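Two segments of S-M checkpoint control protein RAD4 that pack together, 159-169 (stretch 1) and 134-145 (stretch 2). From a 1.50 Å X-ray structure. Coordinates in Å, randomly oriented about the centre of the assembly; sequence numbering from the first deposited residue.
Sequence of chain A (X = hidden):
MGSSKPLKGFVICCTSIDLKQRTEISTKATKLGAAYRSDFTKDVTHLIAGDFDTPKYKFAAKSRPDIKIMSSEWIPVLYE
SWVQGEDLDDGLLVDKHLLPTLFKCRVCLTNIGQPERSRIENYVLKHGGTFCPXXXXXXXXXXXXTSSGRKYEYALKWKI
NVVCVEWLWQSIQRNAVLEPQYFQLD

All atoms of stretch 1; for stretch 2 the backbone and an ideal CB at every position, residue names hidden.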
ATOM      1  N   LYS A 159       7.693 -13.634  12.858  1.00 12.61           N
ATOM      2  CA  LYS A 159       6.268 -13.471  12.517  1.00 13.16           C
ATOM      3  C   LYS A 159       6.092 -12.619  11.250  1.00 14.33           C
ATOM      4  O   LYS A 159       5.197 -11.769  11.157  1.00 15.50           O
ATOM      5  CB  LYS A 159       5.471 -12.896  13.713  1.00 16.49           C
ATOM      6  CG  LYS A 159       5.526 -13.856  14.915  1.00 26.15           C
ATOM      7  CD  LYS A 159       4.610 -13.453  16.071  1.00 39.83           C
ATOM      8  CE  LYS A 159       5.005 -14.125  17.374  1.00 52.75           C
ATOM      9  NZ  LYS A 159       5.069 -15.615  17.269  1.00 62.57           N
ATOM     10  N   ILE A 160       7.000 -12.847  10.269  1.00 11.02           N
ATOM     11  CA  ILE A 160       6.932 -12.168   8.978  1.00 10.01           C
ATOM     12  C   ILE A 160       6.059 -13.002   8.045  1.00 11.61           C
ATOM     13  O   ILE A 160       6.198 -14.219   8.008  1.00 12.74           O
ATOM     14  CB  ILE A 160       8.342 -11.972   8.403  1.00 11.64           C
ATOM     15  CG1 ILE A 160       9.155 -10.975   9.265  1.00 12.58           C
ATOM     16  CG2 ILE A 160       8.282 -11.547   6.918  1.00 10.48           C
ATOM     17  CD1 ILE A 160      10.619 -10.934   8.935  1.00 18.84           C
ATOM     18  N   ASN A 161       5.170 -12.332   7.286  1.00 10.53           N
ATOM     19  CA  ASN A 161       4.316 -13.013   6.310  1.00 10.17           C
ATOM     20  C   ASN A 161       5.143 -13.820   5.328  1.00 11.75           C
ATOM     21  O   ASN A 161       6.099 -13.268   4.752  1.00 10.96           O
ATOM     22  CB  ASN A 161       3.525 -11.974   5.506  1.00  9.22           C
ATOM     23  CG  ASN A 161       2.599 -11.089   6.286  1.00 14.15           C
ATOM     24  OD1 ASN A 161       2.031 -11.505   7.315  1.00 13.22           O
ATOM     25  ND2 ASN A 161       2.415  -9.852   5.808  1.00 13.95           N
ATOM     26  N   VAL A 162       4.771 -15.095   5.119  1.00  9.24           N
ATOM     27  CA  VAL A 162       5.402 -15.955   4.129  1.00  9.09           C
ATOM     28  C   VAL A 162       4.322 -16.274   3.140  1.00 10.45           C
ATOM     29  O   VAL A 162       3.301 -16.853   3.515  1.00 11.03           O
ATOM     30  CB  VAL A 162       6.022 -17.225   4.733  1.00 11.84           C
ATOM     31  CG1 VAL A 162       6.701 -18.047   3.630  1.00 12.65           C
ATOM     32  CG2 VAL A 162       7.031 -16.855   5.836  1.00 11.45           C
ATOM     33  N   VAL A 163       4.508 -15.832   1.894  1.00  6.97           N
ATOM     34  CA  VAL A 163       3.486 -16.027   0.871  1.00  7.00           C
ATOM     35  C   VAL A 163       4.074 -16.638  -0.386  1.00  9.86           C
ATOM     36  O   VAL A 163       5.287 -16.559  -0.630  1.00  8.87           O
ATOM     37  CB  VAL A 163       2.836 -14.658   0.514  1.00  8.87           C
ATOM     38  CG1 VAL A 163       2.049 -14.083   1.689  1.00  8.49           C
ATOM     39  CG2 VAL A 163       3.865 -13.621   0.007  1.00  8.31           C
ATOM     40  N   CYS A 164       3.210 -17.240  -1.201  1.00  9.27           N
ATOM     41  CA  CYS A 164       3.648 -17.652  -2.529  1.00 10.02           C
ATOM     42  C   CYS A 164       3.562 -16.441  -3.476  1.00 10.09           C
ATOM     43  O   CYS A 164       2.952 -15.409  -3.135  1.00  8.94           O
ATOM     44  CB  CYS A 164       2.852 -18.828  -3.061  1.00 13.10           C
ATOM     45  SG  CYS A 164       1.113 -18.464  -3.268  1.00 18.32           S
ATOM     46  N   VAL A 165       4.199 -16.560  -4.644  1.00  8.30           N
ATOM     47  CA  VAL A 165       4.308 -15.427  -5.546  1.00  7.46           C
ATOM     48  C   VAL A 165       2.926 -14.934  -6.053  1.00  8.25           C
ATOM     49  O   VAL A 165       2.799 -13.792  -6.476  1.00  7.99           O
ATOM     50  CB  VAL A 165       5.302 -15.703  -6.693  1.00 10.77           C
ATOM     51  CG1 VAL A 165       4.767 -16.768  -7.656  1.00 11.36           C
ATOM     52  CG2 VAL A 165       5.705 -14.415  -7.412  1.00 10.56           C
ATOM     53  N   GLU A 166       1.897 -15.794  -6.003  1.00  7.74           N
ATOM     54  CA  GLU A 166       0.559 -15.393  -6.423  1.00  7.36           C
ATOM     55  C   GLU A 166       0.062 -14.193  -5.612  1.00  8.56           C
ATOM     56  O   GLU A 166      -0.712 -13.389  -6.116  1.00  9.25           O
ATOM     57  CB  GLU A 166      -0.376 -16.590  -6.263  1.00  9.23           C
ATOM     58  CG  GLU A 166      -1.745 -16.427  -6.916  1.00 11.13           C
ATOM     59  CD  GLU A 166      -1.810 -16.228  -8.424  1.00 11.84           C
ATOM     60  OE1 GLU A 166      -0.793 -16.417  -9.128  1.00 12.16           O
ATOM     61  OE2 GLU A 166      -2.881 -15.770  -8.880  1.00 12.00           O
ATOM     62  N   TRP A 167       0.577 -14.016  -4.382  1.00  5.97           N
ATOM     63  CA  TRP A 167       0.237 -12.815  -3.615  1.00  6.00           C
ATOM     64  C   TRP A 167       0.622 -11.556  -4.385  1.00  7.15           C
ATOM     65  O   TRP A 167      -0.122 -10.575  -4.422  1.00  6.92           O
ATOM     66  CB  TRP A 167       0.967 -12.826  -2.257  1.00  5.97           C
ATOM     67  CG  TRP A 167       0.950 -11.478  -1.587  1.00  5.97           C
ATOM     68  CD1 TRP A 167      -0.076 -10.932  -0.863  1.00  7.67           C
ATOM     69  CD2 TRP A 167       1.998 -10.494  -1.606  1.00  5.97           C
ATOM     70  NE1 TRP A 167       0.249  -9.650  -0.471  1.00  7.61           N
ATOM     71  CE2 TRP A 167       1.516  -9.353  -0.925  1.00  7.54           C
ATOM     72  CE3 TRP A 167       3.301 -10.473  -2.144  1.00  7.33           C
ATOM     73  CZ2 TRP A 167       2.283  -8.188  -0.787  1.00  7.60           C
ATOM     74  CZ3 TRP A 167       4.067  -9.325  -2.001  1.00  7.40           C
ATOM     75  CH2 TRP A 167       3.558  -8.201  -1.329  1.00  7.76           C
ATOM     76  N   LEU A 168       1.837 -11.580  -4.950  1.00  6.59           N
ATOM     77  CA  LEU A 168       2.312 -10.437  -5.689  1.00  6.82           C
ATOM     78  C   LEU A 168       1.499 -10.196  -6.950  1.00  8.88           C
ATOM     79  O   LEU A 168       1.104  -9.054  -7.216  1.00  8.66           O
ATOM     80  CB  LEU A 168       3.797 -10.671  -6.045  1.00  6.61           C
ATOM     81  CG  LEU A 168       4.456  -9.555  -6.885  1.00  8.12           C
ATOM     82  CD1 LEU A 168       4.499  -8.231  -6.123  1.00  9.23           C
ATOM     83  CD2 LEU A 168       5.887  -9.967  -7.275  1.00  9.45           C
ATOM     84  N   TRP A 169       1.242 -11.249  -7.700  1.00  7.32           N
ATOM     85  CA  TRP A 169       0.516 -11.063  -8.930  1.00  7.36           C
ATOM     86  C   TRP A 169      -0.899 -10.580  -8.693  1.00  9.35           C
ATOM     87  O   TRP A 169      -1.329  -9.711  -9.362  1.00 10.14           O
ATOM     88  CB  TRP A 169       0.546 -12.323  -9.788  1.00  7.91           C
ATOM     89  CG  TRP A 169       1.914 -12.911 -10.054  1.00  9.29           C
ATOM     90  CD1 TRP A 169       2.214 -14.215 -10.041  1.00 11.86           C
ATOM     91  CD2 TRP A 169       3.123 -12.224 -10.390  1.00 10.35           C
ATOM     92  NE1 TRP A 169       3.536 -14.397 -10.319  1.00 12.42           N
ATOM     93  CE2 TRP A 169       4.103 -13.182 -10.531  1.00 13.07           C
ATOM     94  CE3 TRP A 169       3.470 -10.900 -10.567  1.00 12.86           C
ATOM     95  CZ2 TRP A 169       5.399 -12.851 -10.837  1.00 14.04           C
ATOM     96  CZ3 TRP A 169       4.756 -10.608 -10.872  1.00 15.41           C
ATOM     97  CH2 TRP A 169       5.682 -11.571 -10.983  1.00 15.25           C
ATOM     98  N   UNK A 134      18.479  -9.402   1.652  1.00 11.27           N
ATOM     99  CA  UNK A 134      18.641 -10.105   2.932  1.00 10.30           C
ATOM    100  C   UNK A 134      17.360 -10.032   3.731  1.00  9.93           C
ATOM    101  O   UNK A 134      16.644  -9.020   3.632  1.00 11.82           O
ATOM    102  CB  UNK A 134      19.800  -9.517   3.740  1.00 10.30           C
ATOM    103  N   UNK A 135      17.084 -11.059   4.537  1.00  7.94           N
ATOM    104  CA  UNK A 135      15.911 -11.011   5.404  1.00  7.44           C
ATOM    105  C   UNK A 135      16.295 -10.333   6.708  1.00 11.27           C
ATOM    106  O   UNK A 135      17.273 -10.740   7.348  1.00 11.28           O
ATOM    107  CB  UNK A 135      15.353 -12.412   5.661  1.00  7.44           C
ATOM    108  N   UNK A 136      15.546  -9.304   7.070  1.00  9.26           N
ATOM    109  CA  UNK A 136      15.693  -8.579   8.335  1.00  8.56           C
ATOM    110  C   UNK A 136      14.329  -8.481   8.972  1.00 11.91           C
ATOM    111  O   UNK A 136      13.297  -8.749   8.335  1.00 10.22           O
ATOM    112  CB  UNK A 136      16.303  -7.191   8.129  1.00  8.56           C
ATOM    113  N   UNK A 137      14.307  -8.085  10.261  1.00 11.51           N
ATOM    114  CA  UNK A 137      13.059  -8.073  11.021  1.00 11.78           C
ATOM    115  C   UNK A 137      12.034  -7.062  10.477  1.00 13.46           C
ATOM    116  O   UNK A 137      10.868  -7.196  10.820  1.00 16.35           O
ATOM    117  CB  UNK A 137      13.359  -7.760  12.488  1.00 11.78           C
ATOM    118  N   UNK A 138      12.441  -6.113   9.643  1.00 12.62           N
ATOM    119  CA  UNK A 138      11.508  -5.121   9.110  1.00 12.90           C
ATOM    120  C   UNK A 138      10.954  -5.523   7.735  1.00 14.38           C
ATOM    121  O   UNK A 138      10.165  -4.766   7.148  1.00 13.87           O
ATOM    122  CB  UNK A 138      12.200  -3.760   9.012  1.00 12.90           C
ATOM    123  N   UNK A 139      11.287  -6.749   7.240  1.00  9.43           N
ATOM    124  CA  UNK A 139      10.668  -7.201   5.994  1.00  7.76           C
ATOM    125  C   UNK A 139       9.188  -7.438   6.258  1.00  9.88           C
ATOM    126  O   UNK A 139       8.798  -7.944   7.336  1.00  9.66           O
ATOM    127  CB  UNK A 139      11.341  -8.467   5.461  1.00  7.76           C
ATOM    128  N   UNK A 140       8.337  -7.083   5.277  1.00  7.65           N
ATOM    129  CA  UNK A 140       6.901  -7.237   5.453  1.00  6.97           C
ATOM    130  C   UNK A 140       6.390  -8.528   4.824  1.00  8.91           C
ATOM    131  O   UNK A 140       5.369  -9.082   5.264  1.00  9.22           O
ATOM    132  CB  UNK A 140       6.166  -6.037   4.853  1.00  6.97           C
ATOM    133  N   UNK A 141       7.052  -8.965   3.726  1.00  6.68           N
ATOM    134  CA  UNK A 141       6.635 -10.165   3.015  1.00  6.55           C
ATOM    135  C   UNK A 141       7.815 -10.925   2.530  1.00  7.97           C
ATOM    136  O   UNK A 141       8.664 -10.346   1.865  1.00  7.74           O
ATOM    137  CB  UNK A 141       5.717  -9.822   1.840  1.00  6.55           C
ATOM    138  N   UNK A 142       7.847 -12.221   2.832  1.00  6.60           N
ATOM    139  CA  UNK A 142       8.830 -13.111   2.247  1.00  6.49           C
ATOM    140  C   UNK A 142       8.111 -13.964   1.204  1.00  8.43           C
ATOM    141  O   UNK A 142       7.217 -14.709   1.582  1.00  7.71           O
ATOM    142  CB  UNK A 142       9.509 -13.975   3.312  1.00  6.49           C
ATOM    143  N   UNK A 143       8.473 -13.832  -0.076  1.00  7.02           N
ATOM    144  CA  UNK A 143       7.879 -14.677  -1.114  1.00  6.10           C
ATOM    145  C   UNK A 143       8.749 -15.910  -1.203  1.00  8.99           C
ATOM    146  O   UNK A 143       9.956 -15.793  -1.491  1.00  7.60           O
ATOM    147  CB  UNK A 143       7.777 -13.959  -2.461  1.00  6.10           C
ATOM    148  N   UNK A 144       8.159 -17.080  -0.961  1.00  8.66           N
ATOM    149  CA  UNK A 144       8.927 -18.312  -0.887  1.00  9.04           C
ATOM    150  C   UNK A 144       8.532 -19.293  -1.966  1.00 13.45           C
ATOM    151  O   UNK A 144       7.343 -19.440  -2.238  1.00 13.46           O
ATOM    152  CB  UNK A 144       8.756 -18.960   0.488  1.00  9.04           C
ATOM    153  N   UNK A 145       9.529 -19.915  -2.596  1.00 12.42           N
ATOM    154  CA  UNK A 145       9.258 -20.955  -3.591  1.00 13.47           C
ATOM    155  C   UNK A 145       8.932 -22.276  -2.916  1.00 20.22           C
ATOM    156  O   UNK A 145       8.165 -23.074  -3.460  1.00 22.30           O
ATOM    157  CB  UNK A 145      10.453 -21.127  -4.531  1.00 13.47           C
TER

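At position 134 the ideal CB has nothing of stretch 1 within 5.5 Å, so the contact sets no preference; the residue is Asp134. Position 135 also has an empty CB shell, but its CA-to-CB bond points toward stretch 1, and a long apolar chain could reach the Ile160 side chain. Leu135 does so, its CD1 lying 4.2 Å from Ile160 CD1.

Positions 136 to 139 form a type I turn. CB of 136 points away, and a small polar residue able to bond within the turn would suit. Thr136 fits: its OG1 donates a hydrogen bond to a side-chain oxygen at 138. At 137 CB points sideways, 5.5 Å from Ile160 CD1, and many residues would serve; Arg137 leads its end away. CB of 138 points away from stretch 1, so a polar side chain suits; Asp138 accepts, at OD1, the very short 2.5 Å hydrogen bond from Thr136 OG1. At 139 CB is 4.3 Å from Ile160 CD1, favouring a modest apolar side chain. Val139 places CG1 4.0 Å from Ile160 CG2.

Position 140 points away, leaving the choice wide. Thr140 turns OG1 to the next side chain in its own stretch.

From 141 to 144 the backbone is a strand that runs parallel beside Val162 and Val163. CB of 141 lies 4.2 Å from Trp167 CH2 and 4.6 Å from Val163 CG2, on the face shared with Asn161 and Val163. A flat or apolar side chain would suit. His141 (chi1 m) makes an offset stack on the six-membered ring of Trp167, with centroids 4.0 Å apart and planes at 16°; Asn161 ND2 lies over its opposite face. Its ND1 shares a 2.7 Å hydrogen bond with Thr140 OG1.

CB of 142 turns to the other face, 4.5 Å from Ile160 CG2 and 4.6 Å from Val162 CG2, so a branched aliphatic chain is expected, Leu, Ile or Val. Leu142 brings CD2 to 4.3 Å from Val162 CG2. Its backbone bonds both ways: N to Asn161 O (2.8 Å, 174°) and O from Val163 N (2.9 Å).

At 143 CB looks past Val163 O (4.0 Å) toward Val165 CA (4.9 Å), with Trp167 and Leu168 beyond: an apolar pocket for Ile, Leu or Met. Ile143 sends CG2 to 3.8 Å from Val165 CB and CD1 to 4.1 Å from Trp167 CZ3, at that ring's edge.

CB of 144 is already 3.9 Å from Val162 CG1, so a small side chain suffices for contact. Ala144 provides it, and its N donates to Val163 O (2.9 Å). Position 145 has no neighbour in stretch 1; Gly145 ends the segment.

Stretch 2 (134-145) DLTRDVTHLIAG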
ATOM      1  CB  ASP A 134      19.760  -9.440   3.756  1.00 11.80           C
ATOM      2  CG  ASP A 134      21.082  -9.305   3.032  1.00 18.61           C
ATOM      3  OD1 ASP A 134      21.471 -10.254   2.330  1.00 16.68           O
ATOM      4  OD2 ASP A 134      21.755  -8.258   3.210  1.00 27.66           O
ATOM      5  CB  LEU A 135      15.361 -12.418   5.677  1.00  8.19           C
ATOM      6  CG  LEU A 135      14.063 -12.450   6.466  1.00 10.02           C
ATOM      7  CD1 LEU A 135      12.851 -12.041   5.610  1.00  9.37           C
ATOM      8  CD2 LEU A 135      13.803 -13.831   6.993  1.00 14.38           C
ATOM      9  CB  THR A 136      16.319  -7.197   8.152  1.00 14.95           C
ATOM     10  OG1 THR A 136      15.499  -6.468   7.262  1.00 16.81           O
ATOM     11  CG2 THR A 136      17.748  -7.252   7.604  1.00 17.31           C
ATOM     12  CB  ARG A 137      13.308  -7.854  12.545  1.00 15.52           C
ATOM     13  CG  ARG A 137      14.186  -6.683  12.921  1.00 30.46           C
ATOM     14  CD  ARG A 137      14.668  -6.843  14.363  1.00 29.98           C
ATOM     15  NE  ARG A 137      15.351  -5.638  14.833  1.00 38.45           N
ATOM     16  CZ  ARG A 137      14.754  -4.631  15.460  1.00 55.51           C
ATOM     17  NH1 ARG A 137      13.447  -4.669  15.700  1.00 39.20           N
ATOM     18  NH2 ARG A 137      15.456  -3.574  15.846  1.00 47.51           N
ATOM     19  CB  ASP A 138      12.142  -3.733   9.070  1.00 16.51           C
ATOM     20  CG  ASP A 138      13.327  -3.580   8.173  1.00 27.89           C
ATOM     21  OD1 ASP A 138      14.005  -4.583   7.920  1.00 27.42           O
ATOM     22  OD2 ASP A 138      13.627  -2.435   7.785  1.00 40.73           O
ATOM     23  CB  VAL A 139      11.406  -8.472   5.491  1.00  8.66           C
ATOM     24  CG1 VAL A 139      10.576  -9.282   4.484  1.00  8.75           C
ATOM     25  CG2 VAL A 139      12.785  -8.094   4.917  1.00  9.11           C
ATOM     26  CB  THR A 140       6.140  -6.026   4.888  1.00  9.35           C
ATOM     27  OG1 THR A 140       6.324  -5.928   3.471  1.00  8.33           O
ATOM     28  CG2 THR A 140       6.568  -4.705   5.572  1.00  9.69           C
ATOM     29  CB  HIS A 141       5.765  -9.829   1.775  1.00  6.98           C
ATOM     30  CG  HIS A 141       4.508  -9.072   2.104  1.00  7.94           C
ATOM     31  ND1 HIS A 141       4.536  -7.703   2.373  1.00  9.13           N
ATOM     32  CD2 HIS A 141       3.234  -9.527   2.249  1.00  9.46           C
ATOM     33  CE1 HIS A 141       3.268  -7.362   2.636  1.00  8.99           C
ATOM     34  NE2 HIS A 141       2.454  -8.430   2.574  1.00  8.90           N
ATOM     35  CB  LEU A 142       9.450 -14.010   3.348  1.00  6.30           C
ATOM     36  CG  LEU A 142      10.384 -15.098   2.802  1.00  7.92           C
ATOM     37  CD1 LEU A 142      11.610 -14.505   2.180  1.00  9.20           C
ATOM     38  CD2 LEU A 142      10.764 -16.098   3.911  1.00  9.31           C
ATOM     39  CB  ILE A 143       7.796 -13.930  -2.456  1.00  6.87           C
ATOM     40  CG1 ILE A 143       6.909 -12.656  -2.332  1.00  7.67           C
ATOM     41  CG2 ILE A 143       7.250 -14.906  -3.526  1.00  9.01           C
ATOM     42  CD1 ILE A 143       6.964 -11.778  -3.591  1.00  8.54           C
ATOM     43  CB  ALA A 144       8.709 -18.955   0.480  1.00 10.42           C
TER
HETATM   44  O   HOH W   1       6.058 -18.833  -4.790  1.00 14.36           O
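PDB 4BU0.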